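Local atomic coordinates of LAE5 (Uncultured bacterium, PDB entry 5JD3), a protein that probably hydrolyses ester bonds as an alpha/beta hydrolase of the GDSL-like lipase/acylhydrolase family. Residues A[196-201]-A[223-228]; A[154-159]-A[190-195]; A[160-165]-A[212-217]. All blocks are in the same frame, centred on the assembly; numbering follows the deposited sequence.

Interaction 1: residues A[196-201]-A[223-228]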
ATOM      1  N   GLY A 196       1.731  -8.737  -8.828  1.00 20.75           N
ATOM      2  CA  GLY A 196       1.338 -10.023  -9.373  1.00 23.45           C
ATOM      3  C   GLY A 196      -0.155 -10.090  -9.621  1.00 28.35           C
ATOM      4  O   GLY A 196      -0.604 -10.688 -10.600  1.00 33.78           O
ATOM      5  N   ALA A 197      -0.926  -9.471  -8.731  1.00 26.22           N
ATOM      6  CA  ALA A 197      -2.376  -9.421  -8.872  1.00 25.65           C
ATOM      7  C   ALA A 197      -2.767  -8.679 -10.143  1.00 22.17           C
ATOM      8  O   ALA A 197      -3.663  -9.107 -10.871  1.00 22.90           O
ATOM      9  CB  ALA A 197      -3.010  -8.762  -7.654  1.00 22.43           C
ATOM     10  N   PHE A 198      -2.086  -7.568 -10.409  1.00 20.74           N
ATOM     11  CA  PHE A 198      -2.320  -6.814 -11.634  1.00 23.93           C
ATOM     12  C   PHE A 198      -1.876  -7.612 -12.854  1.00 26.24           C
ATOM     13  O   PHE A 198      -2.530  -7.575 -13.896  1.00 30.49           O
ATOM     14  CB  PHE A 198      -1.598  -5.464 -11.593  1.00 27.19           C
ATOM     15  CG  PHE A 198      -2.374  -4.380 -10.896  1.00 28.04           C
ATOM     16  CD1 PHE A 198      -3.594  -3.956 -11.395  1.00 25.26           C
ATOM     17  CD2 PHE A 198      -1.878  -3.779  -9.750  1.00 22.97           C
ATOM     18  CE1 PHE A 198      -4.311  -2.959 -10.761  1.00 23.72           C
ATOM     19  CE2 PHE A 198      -2.592  -2.780  -9.111  1.00 23.15           C
ATOM     20  CZ  PHE A 198      -3.809  -2.369  -9.617  1.00 24.55           C
ATOM     21  N   ASP A 199      -0.771  -8.340 -12.718  1.00 23.94           N
ATOM     22  CA  ASP A 199      -0.251  -9.160 -13.810  1.00 29.93           C
ATOM     23  C   ASP A 199      -1.249 -10.234 -14.233  1.00 29.11           C
ATOM     24  O   ASP A 199      -1.332 -10.586 -15.409  1.00 29.32           O
ATOM     25  CB  ASP A 199       1.077  -9.812 -13.414  1.00 33.36           C
ATOM     26  CG  ASP A 199       2.216  -8.815 -13.337  1.00 39.41           C
ATOM     27  OD1 ASP A 199       2.007  -7.641 -13.714  1.00 38.91           O
ATOM     28  OD2 ASP A 199       3.322  -9.205 -12.911  1.00 40.96           O
ATOM     29  N   ARG A 200      -2.001 -10.754 -13.269  1.00 27.66           N
ATOM     30  CA  ARG A 200      -3.035 -11.740 -13.560  1.00 32.45           C
ATOM     31  C   ARG A 200      -4.211 -11.090 -14.280  1.00 29.84           C
ATOM     32  O   ARG A 200      -4.757 -11.650 -15.232  1.00 29.33           O
ATOM     33  CB  ARG A 200      -3.507 -12.423 -12.276  1.00 33.35           C
ATOM     34  CG  ARG A 200      -2.725 -13.677 -11.922  1.00 39.02           C
ATOM     35  CD  ARG A 200      -3.046 -14.154 -10.515  1.00 45.22           C
ATOM     36  NE  ARG A 200      -2.217 -13.490  -9.515  1.00 49.89           N
ATOM     37  CZ  ARG A 200      -2.640 -13.140  -8.305  1.00 51.39           C
ATOM     38  NH1 ARG A 200      -1.813 -12.540  -7.459  1.00 54.27           N
ATOM     39  NH2 ARG A 200      -3.890 -13.386  -7.942  1.00 50.54           N
ATOM     40  N   TYR A 201      -4.592  -9.903 -13.820  1.00 26.74           N
ATOM     41  CA  TYR A 201      -5.673  -9.147 -14.440  1.00 26.87           C
ATOM     42  C   TYR A 201      -5.333  -8.786 -15.882  1.00 28.33           C
ATOM     43  O   TYR A 201      -6.180  -8.877 -16.771  1.00 32.65           O
ATOM     44  CB  TYR A 201      -5.963  -7.875 -13.638  1.00 22.20           C
ATOM     45  CG  TYR A 201      -7.199  -7.124 -14.087  1.00 22.98           C
ATOM     46  CD1 TYR A 201      -8.419  -7.314 -13.453  1.00 22.72           C
ATOM     47  CD2 TYR A 201      -7.144  -6.220 -15.143  1.00 25.27           C
ATOM     48  CE1 TYR A 201      -9.551  -6.628 -13.858  1.00 25.14           C
ATOM     49  CE2 TYR A 201      -8.270  -5.535 -15.556  1.00 23.73           C
ATOM     50  CZ  TYR A 201      -9.469  -5.740 -14.909  1.00 24.06           C
ATOM     51  OH  TYR A 201     -10.590  -5.054 -15.318  1.00 22.54           O
ATOM     52  N   GLN A 223     -10.047  -2.651  -6.661  1.00 23.69           N
ATOM     53  CA  GLN A 223     -10.595  -3.918  -6.195  1.00 26.62           C
ATOM     54  C   GLN A 223      -9.557  -5.025  -6.359  1.00 28.51           C
ATOM     55  O   GLN A 223      -9.503  -5.960  -5.561  1.00 29.01           O
ATOM     56  CB  GLN A 223     -11.878  -4.267  -6.951  1.00 27.31           C
ATOM     57  CG  GLN A 223     -12.656  -5.429  -6.348  1.00 25.91           C
ATOM     58  CD  GLN A 223     -13.302  -5.076  -5.022  1.00 30.37           C
ATOM     59  OE1 GLN A 223     -14.251  -4.293  -4.969  1.00 29.10           O
ATOM     60  NE2 GLN A 223     -12.789  -5.652  -3.941  1.00 22.52           N
ATOM     61  N   VAL A 224      -8.737  -4.907  -7.399  1.00 28.48           N
ATOM     62  CA  VAL A 224      -7.627  -5.829  -7.610  1.00 28.21           C
ATOM     63  C   VAL A 224      -6.644  -5.725  -6.451  1.00 27.65           C
ATOM     64  O   VAL A 224      -6.191  -6.736  -5.911  1.00 28.51           O
ATOM     65  CB  VAL A 224      -6.896  -5.546  -8.940  1.00 26.18           C
ATOM     66  CG1 VAL A 224      -5.560  -6.278  -8.990  1.00 20.23           C
ATOM     67  CG2 VAL A 224      -7.773  -5.934 -10.122  1.00 28.38           C
ATOM     68  N   ILE A 225      -6.327  -4.492  -6.068  1.00 25.18           N
ATOM     69  CA  ILE A 225      -5.439  -4.237  -4.941  1.00 28.17           C
ATOM     70  C   ILE A 225      -6.037  -4.771  -3.644  1.00 29.76           C
ATOM     71  O   ILE A 225      -5.357  -5.436  -2.861  1.00 28.04           O
ATOM     72  CB  ILE A 225      -5.151  -2.732  -4.779  1.00 23.80           C
ATOM     73  CG1 ILE A 225      -4.474  -2.181  -6.035  1.00 24.58           C
ATOM     74  CG2 ILE A 225      -4.288  -2.479  -3.556  1.00 20.12           C
ATOM     75  CD1 ILE A 225      -4.211  -0.692  -5.980  1.00 19.89           C
ATOM     76  N   ALA A 226      -7.316  -4.479  -3.429  1.00 24.71           N
ATOM     77  CA  ALA A 226      -8.009  -4.889  -2.215  1.00 25.11           C
ATOM     78  C   ALA A 226      -8.092  -6.408  -2.094  1.00 25.16           C
ATOM     79  O   ALA A 226      -7.903  -6.960  -1.013  1.00 27.76           O
ATOM     80  CB  ALA A 226      -9.404  -4.281  -2.176  1.00 21.42           C
ATOM     81  N   ASN A 227      -8.371  -7.077  -3.207  1.00 25.29           N
ATOM     82  CA  ASN A 227      -8.518  -8.529  -3.206  1.00 27.32           C
ATOM     83  C   ASN A 227      -7.197  -9.255  -2.974  1.00 27.62           C
ATOM     84  O   ASN A 227      -7.177 -10.355  -2.423  1.00 33.58           O
ATOM     85  CB  ASN A 227      -9.147  -8.999  -4.518  1.00 28.41           C
ATOM     86  CG  ASN A 227     -10.631  -8.697  -4.591  1.00 30.97           C
ATOM     87  OD1 ASN A 227     -11.194  -8.074  -3.690  1.00 35.12           O
ATOM     88  ND2 ASN A 227     -11.272  -9.134  -5.666  1.00 30.96           N
ATOM     89  N   ALA A 228      -6.098  -8.639  -3.396  1.00 26.29           N
ATOM     90  CA  ALA A 228      -4.775  -9.192  -3.136  1.00 28.21           C
ATOM     91  C   ALA A 228      -4.483  -9.148  -1.640  1.00 27.61           C
ATOM     92  O   ALA A 228      -3.937 -10.094  -1.071  1.00 26.23           O
ATOM     93  CB  ALA A 228      -3.714  -8.432  -3.913  1.00 25.83           C
TER
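A197, F198 and Y201 meet V224, I225 and A228 where two helix segments, 196-201 and 223-228, pass at 9.4 Å between axes, with 126° between their N-to-C directions. V224 carries most of the contact on its side. It lies between A197, F198 and Y201, and its two methyls divide the work. CG1 sits over one face of the F198 ring, a CH-pi contact 4.0 Å from the ring centroid and 17° off the normal. The same methyl touches A197 CB at 3.8 Å. V224 CG2, anti to the carbonyl carbon, turns to the Y201 ring instead and reaches CD1 at 3.7 Å. The far end of the F198 ring belongs to I225, whose CG1 lies 3.6 Å from F198 CZ. F198 gets there with CG anti to its carbonyl carbon (chi1 -85°), which carries the ring across to the second helix. The small residues A197 and A228 meet methyl to methyl, CB to CB at 3.8 Å, and let the backbones come near each other. With an alanine here in place of F198, V224 CG1 would probably lose the ring face it rests on, and a gap would open beside I225 CG1. Y201 OH is hydrogen-bonded to Q209 OE1, outside the two helices. F198 also meets the ring of Y159. The contact is thus wholly apolar: the two segments meet through shape and van der Waals contact alone, which joins helix 194-201 to helix 219-232.

Interaction 2: residues A[154-159]-A[190-195]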
ATOM      1  N   ILE A 154       1.970  -5.585   7.531  1.00 36.11           N
ATOM      2  CA  ILE A 154       1.750  -5.997   6.150  1.00 34.87           C
ATOM      3  C   ILE A 154       2.426  -5.050   5.165  1.00 38.13           C
ATOM      4  O   ILE A 154       2.223  -3.837   5.216  1.00 40.53           O
ATOM      5  CB  ILE A 154       0.245  -6.070   5.815  1.00 33.61           C
ATOM      6  CG1 ILE A 154      -0.479  -7.016   6.776  1.00 37.39           C
ATOM      7  CG2 ILE A 154       0.040  -6.512   4.377  1.00 24.59           C
ATOM      8  CD1 ILE A 154      -1.197  -6.311   7.908  1.00 42.81           C
ATOM      9  N   LEU A 155       3.230  -5.609   4.267  1.00 36.26           N
ATOM     10  CA  LEU A 155       3.889  -4.815   3.239  1.00 31.75           C
ATOM     11  C   LEU A 155       3.282  -5.088   1.868  1.00 29.95           C
ATOM     12  O   LEU A 155       3.332  -6.212   1.369  1.00 32.95           O
ATOM     13  CB  LEU A 155       5.392  -5.097   3.217  1.00 28.60           C
ATOM     14  CG  LEU A 155       6.136  -4.795   4.520  1.00 30.86           C
ATOM     15  CD1 LEU A 155       7.638  -4.959   4.340  1.00 30.77           C
ATOM     16  CD2 LEU A 155       5.799  -3.398   5.013  1.00 33.95           C
ATOM     17  N   LEU A 156       2.702  -4.054   1.269  1.00 28.57           N
ATOM     18  CA  LEU A 156       2.119  -4.167  -0.062  1.00 29.96           C
ATOM     19  C   LEU A 156       3.085  -3.612  -1.099  1.00 28.65           C
ATOM     20  O   LEU A 156       3.479  -2.447  -1.028  1.00 27.16           O
ATOM     21  CB  LEU A 156       0.775  -3.436  -0.140  1.00 33.72           C
ATOM     22  CG  LEU A 156      -0.398  -3.985   0.680  1.00 36.60           C
ATOM     23  CD1 LEU A 156      -0.339  -3.527   2.131  1.00 36.60           C
ATOM     24  CD2 LEU A 156      -1.724  -3.591   0.044  1.00 38.12           C
ATOM     25  N   THR A 157       3.464  -4.449  -2.059  1.00 27.77           N
ATOM     26  CA  THR A 157       4.458  -4.072  -3.057  1.00 30.81           C
ATOM     27  C   THR A 157       3.979  -2.912  -3.927  1.00 30.86           C
ATOM     28  O   THR A 157       2.789  -2.804  -4.231  1.00 32.22           O
ATOM     29  CB  THR A 157       4.832  -5.272  -3.964  1.00 37.34           C
ATOM     30  OG1 THR A 157       5.900  -4.902  -4.843  1.00 49.07           O
ATOM     31  CG2 THR A 157       3.640  -5.725  -4.790  1.00 31.18           C
ATOM     32  N   PRO A 158       4.905  -2.021  -4.308  1.00 29.44           N
ATOM     33  CA  PRO A 158       4.560  -1.004  -5.301  1.00 29.70           C
ATOM     34  C   PRO A 158       4.309  -1.672  -6.644  1.00 26.85           C
ATOM     35  O   PRO A 158       4.806  -2.774  -6.871  1.00 32.58           O
ATOM     36  CB  PRO A 158       5.802  -0.111  -5.342  1.00 29.69           C
ATOM     37  CG  PRO A 158       6.915  -1.003  -4.895  1.00 25.93           C
ATOM     38  CD  PRO A 158       6.305  -1.906  -3.862  1.00 25.04           C
ATOM     39  N   TYR A 159       3.546  -1.030  -7.517  1.00 24.14           N
ATOM     40  CA  TYR A 159       3.215  -1.649  -8.789  1.00 27.41           C
ATOM     41  C   TYR A 159       3.306  -0.674  -9.950  1.00 28.53           C
ATOM     42  O   TYR A 159       3.343   0.543  -9.767  1.00 24.19           O
ATOM     43  CB  TYR A 159       1.807  -2.255  -8.740  1.00 26.81           C
ATOM     44  CG  TYR A 159       0.704  -1.225  -8.641  1.00 25.64           C
ATOM     45  CD1 TYR A 159       0.126  -0.682  -9.784  1.00 23.25           C
ATOM     46  CD2 TYR A 159       0.240  -0.795  -7.409  1.00 21.47           C
ATOM     47  CE1 TYR A 159      -0.877   0.263  -9.697  1.00 23.20           C
ATOM     48  CE2 TYR A 159      -0.767   0.145  -7.317  1.00 26.15           C
ATOM     49  CZ  TYR A 159      -1.319   0.672  -8.459  1.00 24.54           C
ATOM     50  OH  TYR A 159      -2.321   1.609  -8.361  1.00 29.89           O
ATOM     51  N   LEU A 190       4.120  -9.804   6.551  1.00 30.96           N
ATOM     52  CA  LEU A 190       3.275 -10.365   5.509  1.00 30.66           C
ATOM     53  C   LEU A 190       3.418  -9.521   4.250  1.00 32.14           C
ATOM     54  O   LEU A 190       3.299  -8.297   4.301  1.00 36.10           O
ATOM     55  CB  LEU A 190       1.814 -10.416   5.961  1.00 30.85           C
ATOM     56  CG  LEU A 190       0.790 -10.932   4.949  1.00 32.82           C
ATOM     57  CD1 LEU A 190       1.157 -12.330   4.477  1.00 34.27           C
ATOM     58  CD2 LEU A 190      -0.605 -10.917   5.552  1.00 33.94           C
ATOM     59  N   LEU A 191       3.689 -10.167   3.121  1.00 31.53           N
ATOM     60  CA  LEU A 191       3.837  -9.435   1.871  1.00 32.06           C
ATOM     61  C   LEU A 191       2.677  -9.687   0.919  1.00 31.36           C
ATOM     62  O   LEU A 191       2.387 -10.827   0.560  1.00 31.00           O
ATOM     63  CB  LEU A 191       5.151  -9.792   1.178  1.00 31.55           C
ATOM     64  CG  LEU A 191       5.365  -8.982  -0.103  1.00 32.10           C
ATOM     65  CD1 LEU A 191       6.693  -8.258  -0.051  1.00 34.98           C
ATOM     66  CD2 LEU A 191       5.276  -9.859  -1.347  1.00 27.65           C
ATOM     67  N   VAL A 192       2.021  -8.606   0.513  1.00 31.07           N
ATOM     68  CA  VAL A 192       0.958  -8.684  -0.476  1.00 30.01           C
ATOM     69  C   VAL A 192       1.511  -8.377  -1.863  1.00 29.06           C
ATOM     70  O   VAL A 192       2.016  -7.282  -2.112  1.00 27.74           O
ATOM     71  CB  VAL A 192      -0.189  -7.711  -0.154  1.00 31.61           C
ATOM     72  CG1 VAL A 192      -1.246  -7.763  -1.243  1.00 34.90           C
ATOM     73  CG2 VAL A 192      -0.796  -8.042   1.197  1.00 32.15           C
ATOM     74  N   ASP A 193       1.422  -9.353  -2.758  1.00 26.49           N
ATOM     75  CA  ASP A 193       1.911  -9.184  -4.120  1.00 27.35           C
ATOM     76  C   ASP A 193       0.858  -8.504  -4.990  1.00 20.57           C
ATOM     77  O   ASP A 193       0.135  -9.161  -5.740  1.00 22.15           O
ATOM     78  CB  ASP A 193       2.310 -10.534  -4.719  1.00 29.90           C
ATOM     79  CG  ASP A 193       2.930 -10.401  -6.096  1.00 37.54           C
ATOM     80  OD1 ASP A 193       2.885 -11.384  -6.865  1.00 40.89           O
ATOM     81  OD2 ASP A 193       3.463  -9.316  -6.410  1.00 41.67           O
ATOM     82  N   VAL A 194       0.774  -7.183  -4.875  1.00 20.60           N
ATOM     83  CA  VAL A 194      -0.169  -6.390  -5.653  1.00 22.94           C
ATOM     84  C   VAL A 194       0.194  -6.406  -7.136  1.00 24.04           C
ATOM     85  O   VAL A 194      -0.682  -6.502  -7.997  1.00 24.72           O
ATOM     86  CB  VAL A 194      -0.216  -4.933  -5.157  1.00 22.59           C
ATOM     87  CG1 VAL A 194      -1.249  -4.133  -5.940  1.00 21.61           C
ATOM     88  CG2 VAL A 194      -0.519  -4.890  -3.667  1.00 20.00           C
ATOM     89  N   GLN A 195       1.488  -6.310  -7.422  1.00 25.08           N
ATOM     90  CA  GLN A 195       1.980  -6.327  -8.797  1.00 28.04           C
ATOM     91  C   GLN A 195       1.569  -7.609  -9.512  1.00 26.50           C
ATOM     92  O   GLN A 195       1.116  -7.574 -10.655  1.00 28.81           O
ATOM     93  CB  GLN A 195       3.502  -6.177  -8.827  1.00 28.42           C
ATOM     94  CG  GLN A 195       4.102  -6.211 -10.225  1.00 23.83           C
ATOM     95  CD  GLN A 195       3.676  -5.028 -11.069  1.00 25.14           C
ATOM     96  OE1 GLN A 195       4.189  -3.919 -10.910  1.00 21.72           O
ATOM     97  NE2 GLN A 195       2.731  -5.256 -11.976  1.00 22.15           N
TER
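T157 buries more surface here than any other residue, followed by V194 and L190, along a pair of parallel strands. Strands 152-156 and 190-192 are the two ends of a beta-alpha-beta unit joined through helix 168-187. Strand 190-192 lies at one edge of the five-stranded parallel sheet. Three backbone hydrogen bonds set the register: L155 N to L190 O, V192 N to L155 O, and T157 N to V192 O. The last, 3.2 Å and nearly straight at 175°, extends the pairing one residue past the strand.

T157 then fills the place where the second chain turns into helix 194-201. Its OG1 is anti to the backbone N (chi1 -174°), which leaves CG2 between N and the carbonyl carbon. This methyl presses on the start of the helix, 3.2 Å from V194 N and 3.4 Å from Q195 N. D193 is the N-cap residue, with OD2 bonded to G196 N and also in a salt bridge to R181.

V194 points back across the contact. Its CG2 lies 4.0 Å from L156 CB, and its CG1 approaches the Y159 ring obliquely. L190 lies alongside I154, pointing the same way, with L190 CD2 4.1 Å from I154 CG1. On the face they share with L156 and V192, I154 CG2 meets V192 CG2 at 3.6 Å, while helix 219-232 also covers V192. At the far end Q195, bent at chi2, brings its amide oxygen to the chain at Y159: OE1 is 3.3 Å from Y159 CA and accepts a bond from F160 N.

Interaction 3: residues A[160-165]-A[212-217]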
ATOM      1  N   PHE A 160       3.340  -1.237 -11.151  1.00 26.81           N
ATOM      2  CA  PHE A 160       3.218  -0.474 -12.379  1.00 24.77           C
ATOM      3  C   PHE A 160       2.307  -1.268 -13.303  1.00 25.60           C
ATOM      4  O   PHE A 160       2.613  -2.408 -13.650  1.00 24.96           O
ATOM      5  CB  PHE A 160       4.588  -0.230 -13.015  1.00 24.06           C
ATOM      6  CG  PHE A 160       4.569   0.761 -14.145  1.00 24.13           C
ATOM      7  CD1 PHE A 160       3.801   1.912 -14.064  1.00 25.56           C
ATOM      8  CD2 PHE A 160       5.336   0.552 -15.279  1.00 25.48           C
ATOM      9  CE1 PHE A 160       3.787   2.828 -15.099  1.00 22.66           C
ATOM     10  CE2 PHE A 160       5.327   1.465 -16.318  1.00 26.23           C
ATOM     11  CZ  PHE A 160       4.551   2.604 -16.227  1.00 23.92           C
ATOM     12  N   ILE A 161       1.173  -0.686 -13.678  1.00 26.93           N
ATOM     13  CA  ILE A 161       0.215  -1.398 -14.513  1.00 24.23           C
ATOM     14  C   ILE A 161       0.737  -1.460 -15.946  1.00 30.31           C
ATOM     15  O   ILE A 161       0.237  -0.782 -16.844  1.00 31.39           O
ATOM     16  CB  ILE A 161      -1.180  -0.743 -14.471  1.00 26.05           C
ATOM     17  CG1 ILE A 161      -1.595  -0.493 -13.021  1.00 25.25           C
ATOM     18  CG2 ILE A 161      -2.214  -1.631 -15.149  1.00 27.32           C
ATOM     19  CD1 ILE A 161      -2.966   0.130 -12.871  1.00 26.95           C
ATOM     20  N   GLU A 162       1.765  -2.280 -16.140  1.00 29.32           N
ATOM     21  CA  GLU A 162       2.411  -2.438 -17.435  1.00 28.94           C
ATOM     22  C   GLU A 162       2.973  -3.848 -17.566  1.00 28.71           C
ATOM     23  O   GLU A 162       3.898  -4.220 -16.844  1.00 27.66           O
ATOM     24  CB  GLU A 162       3.522  -1.402 -17.614  1.00 26.27           C
ATOM     25  CG  GLU A 162       4.306  -1.551 -18.905  1.00 34.50           C
ATOM     26  CD  GLU A 162       3.423  -1.462 -20.134  1.00 38.51           C
ATOM     27  OE1 GLU A 162       2.657  -0.482 -20.247  1.00 36.14           O
ATOM     28  OE2 GLU A 162       3.491  -2.373 -20.986  1.00 41.66           O
ATOM     29  N   PRO A 163       2.408  -4.644 -18.486  1.00 32.01           N
ATOM     30  CA  PRO A 163       2.822  -6.038 -18.678  1.00 33.88           C
ATOM     31  C   PRO A 163       4.221  -6.183 -19.280  1.00 30.55           C
ATOM     32  O   PRO A 163       4.857  -7.217 -19.079  1.00 35.67           O
ATOM     33  CB  PRO A 163       1.759  -6.590 -19.635  1.00 30.12           C
ATOM     34  CG  PRO A 163       1.237  -5.396 -20.351  1.00 29.98           C
ATOM     35  CD  PRO A 163       1.279  -4.276 -19.358  1.00 31.70           C
ATOM     36  N   ASN A 164       4.689  -5.171 -20.004  1.00 28.23           N
ATOM     37  CA  ASN A 164       6.023  -5.218 -20.594  1.00 30.42           C
ATOM     38  C   ASN A 164       7.102  -5.229 -19.515  1.00 29.65           C
ATOM     39  O   ASN A 164       7.367  -4.208 -18.879  1.00 29.20           O
ATOM     40  CB  ASN A 164       6.242  -4.036 -21.540  1.00 29.65           C
ATOM     41  CG  ASN A 164       7.580  -4.102 -22.249  1.00 34.87           C
ATOM     42  OD1 ASN A 164       8.154  -5.177 -22.410  1.00 36.69           O
ATOM     43  ND2 ASN A 164       8.085  -2.948 -22.674  1.00 37.35           N
ATOM     44  N   ARG A 165       7.725  -6.386 -19.319  1.00 29.16           N
ATOM     45  CA  ARG A 165       8.678  -6.574 -18.231  1.00 30.17           C
ATOM     46  C   ARG A 165      10.029  -5.917 -18.502  1.00 34.24           C
ATOM     47  O   ARG A 165      10.839  -5.758 -17.589  1.00 40.76           O
ATOM     48  CB  ARG A 165       8.875  -8.067 -17.955  1.00 34.42           C
ATOM     49  CG  ARG A 165       7.592  -8.795 -17.597  1.00 37.59           C
ATOM     50  CD  ARG A 165       6.965  -8.215 -16.340  1.00 41.73           C
ATOM     51  NE  ARG A 165       7.733  -8.539 -15.141  1.00 49.70           N
ATOM     52  CZ  ARG A 165       7.400  -9.494 -14.279  1.00 56.19           C
ATOM     53  NH1 ARG A 165       6.309 -10.219 -14.477  1.00 55.44           N
ATOM     54  NH2 ARG A 165       8.155  -9.722 -13.213  1.00 59.46           N
ATOM     55  N   TRP A 212      -5.279   5.041 -17.279  1.00 29.17           N
ATOM     56  CA  TRP A 212      -4.635   5.757 -18.373  1.00 26.23           C
ATOM     57  C   TRP A 212      -3.150   5.981 -18.096  1.00 23.75           C
ATOM     58  O   TRP A 212      -2.322   5.858 -18.996  1.00 26.44           O
ATOM     59  CB  TRP A 212      -5.327   7.100 -18.623  1.00 27.19           C
ATOM     60  CG  TRP A 212      -6.540   7.012 -19.504  1.00 27.64           C
ATOM     61  CD1 TRP A 212      -7.134   5.876 -19.976  1.00 28.57           C
ATOM     62  CD2 TRP A 212      -7.301   8.108 -20.029  1.00 30.07           C
ATOM     63  NE1 TRP A 212      -8.219   6.198 -20.756  1.00 29.63           N
ATOM     64  CE2 TRP A 212      -8.343   7.561 -20.804  1.00 30.08           C
ATOM     65  CE3 TRP A 212      -7.202   9.499 -19.916  1.00 26.80           C
ATOM     66  CZ2 TRP A 212      -9.279   8.357 -21.465  1.00 25.83           C
ATOM     67  CZ3 TRP A 212      -8.133  10.287 -20.571  1.00 28.43           C
ATOM     68  CH2 TRP A 212      -9.157   9.713 -21.335  1.00 28.38           C
ATOM     69  N   ASP A 213      -2.816   6.298 -16.848  1.00 26.35           N
ATOM     70  CA  ASP A 213      -1.427   6.555 -16.479  1.00 25.71           C
ATOM     71  C   ASP A 213      -0.749   5.326 -15.876  1.00 25.18           C
ATOM     72  O   ASP A 213       0.364   5.417 -15.358  1.00 24.27           O
ATOM     73  CB  ASP A 213      -1.334   7.738 -15.504  1.00 27.71           C
ATOM     74  CG  ASP A 213      -2.128   7.522 -14.220  1.00 23.03           C
ATOM     75  OD1 ASP A 213      -2.472   6.367 -13.890  1.00 23.71           O
ATOM     76  OD2 ASP A 213      -2.400   8.523 -13.526  1.00 24.09           O
ATOM     77  N   ARG A 214      -1.442   4.190 -15.930  1.00 22.61           N
ATOM     78  CA  ARG A 214      -0.918   2.914 -15.446  1.00 22.97           C
ATOM     79  C   ARG A 214      -0.544   2.942 -13.962  1.00 21.84           C
ATOM     80  O   ARG A 214       0.242   2.115 -13.502  1.00 19.94           O
ATOM     81  CB  ARG A 214       0.297   2.490 -16.278  1.00 21.87           C
ATOM     82  CG  ARG A 214      -0.013   2.269 -17.751  1.00 23.41           C
ATOM     83  CD  ARG A 214       1.231   1.883 -18.538  1.00 22.73           C
ATOM     84  NE  ARG A 214       2.150   3.005 -18.708  1.00 23.37           N
ATOM     85  CZ  ARG A 214       3.296   2.935 -19.379  1.00 27.45           C
ATOM     86  NH1 ARG A 214       3.667   1.793 -19.943  1.00 21.34           N
ATOM     87  NH2 ARG A 214       4.070   4.007 -19.487  1.00 29.93           N
ATOM     88  N   ILE A 215      -1.109   3.890 -13.219  1.00 22.38           N
ATOM     89  CA  ILE A 215      -0.842   4.001 -11.787  1.00 24.17           C
ATOM     90  C   ILE A 215      -2.124   4.215 -10.988  1.00 25.84           C
ATOM     91  O   ILE A 215      -2.405   3.467 -10.053  1.00 26.02           O
ATOM     92  CB  ILE A 215       0.136   5.151 -11.476  1.00 23.91           C
ATOM     93  CG1 ILE A 215       1.546   4.794 -11.949  1.00 22.75           C
ATOM     94  CG2 ILE A 215       0.155   5.440  -9.983  1.00 27.22           C
ATOM     95  CD1 ILE A 215       2.117   3.557 -11.286  1.00 20.81           C
ATOM     96  N   HIS A 216      -2.889   5.242 -11.351  1.00 23.14           N
ATOM     97  CA  HIS A 216      -4.160   5.529 -10.690  1.00 23.52           C
ATOM     98  C   HIS A 216      -5.312   4.858 -11.432  1.00 27.38           C
ATOM     99  O   HIS A 216      -5.759   5.354 -12.466  1.00 29.70           O
ATOM    100  CB  HIS A 216      -4.401   7.039 -10.607  1.00 23.74           C
ATOM    101  CG  HIS A 216      -3.274   7.801  -9.982  1.00 26.06           C
ATOM    102  ND1 HIS A 216      -2.302   8.434 -10.725  1.00 25.91           N
ATOM    103  CD2 HIS A 216      -2.969   8.038  -8.684  1.00 26.42           C
ATOM    104  CE1 HIS A 216      -1.444   9.025  -9.912  1.00 27.78           C
ATOM    105  NE2 HIS A 216      -1.826   8.800  -8.668  1.00 27.91           N
ATOM    106  N   PRO A 217      -5.804   3.730 -10.899  1.00 27.14           N
ATOM    107  CA  PRO A 217      -6.804   2.932 -11.608  1.00 28.36           C
ATOM    108  C   PRO A 217      -8.234   3.349 -11.294  1.00 27.39           C
ATOM    109  O   PRO A 217      -8.459   4.165 -10.400  1.00 28.08           O
ATOM    110  CB  PRO A 217      -6.532   1.524 -11.088  1.00 27.27           C
ATOM    111  CG  PRO A 217      -6.120   1.758  -9.661  1.00 28.45           C
ATOM    112  CD  PRO A 217      -5.430   3.111  -9.616  1.00 28.29           C
TER
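The loop 212-217 carries D213 and H216, which with S36 match the Ser-His-Asp triad expected of a GDSL-type hydrolase, and R214 and I215 between them pack on loop 160-165. The backbones are tied by a hydrogen bond from I161 N to R214 O, 3.0 Å long. R214 makes the largest single contribution. Its chain runs past I161 O and bends at chi3 (-72°), which brings one face of the guanidinium against F160 CZ, with E162 at its edge. F160 CZ lies over the centre of that face, 3.4 Å from R214 CZ. The two planes are 54° apart, so the groups are not stacked flat.

R214 NH1 donates to E162 OE1 in a salt bridge. OE1 lies in the guanidinium plane, while NH1 meets it from above the carboxylate plane. E162 OE2 accepts a hydrogen bond from N164 N. I215 CD1 meets the edge of the F160 ring, 3.6 Å from F160 CD1, and I161 CD1 reaches P217 CB.

Within loop 212-217 the D213 carboxylate shapes the turn. OD1 accepts from I215 N and H216 N, an Asx turn and Asx motif, both donors coming from the same face. This probably fixes the carboxylate for its bond to the imidazole, whose other nitrogen, NE2, is bonded to S36 OG. H216 ND1 lies 2.8 Å from D213 OD2, on its syn side but tilted out of the carboxylate plane, with an N-H...O angle of 172°.

How the interactions relate
Interaction 2 is the buried one, near the centre of the chain. Interactions 1 and 3 lie further out and are partly buried. Interactions 1 and 2 share helix 194-201: interaction 2 uses its start against the strand ends, interaction 1 its later turns against helix 219-232. Chemistry follows place. Interaction 2 combines backbone pairing with apolar packing, interaction 1 is apolar alone, and interaction 3 joins loops with a salt bridge, one backbone bond and a few apolar contacts. Y159 connects all three, packing on F198 and I225 of interaction 1 and placing its OH at I215 O of interaction 3. I161 CD1 of interaction 3 also packs on F198 CE1.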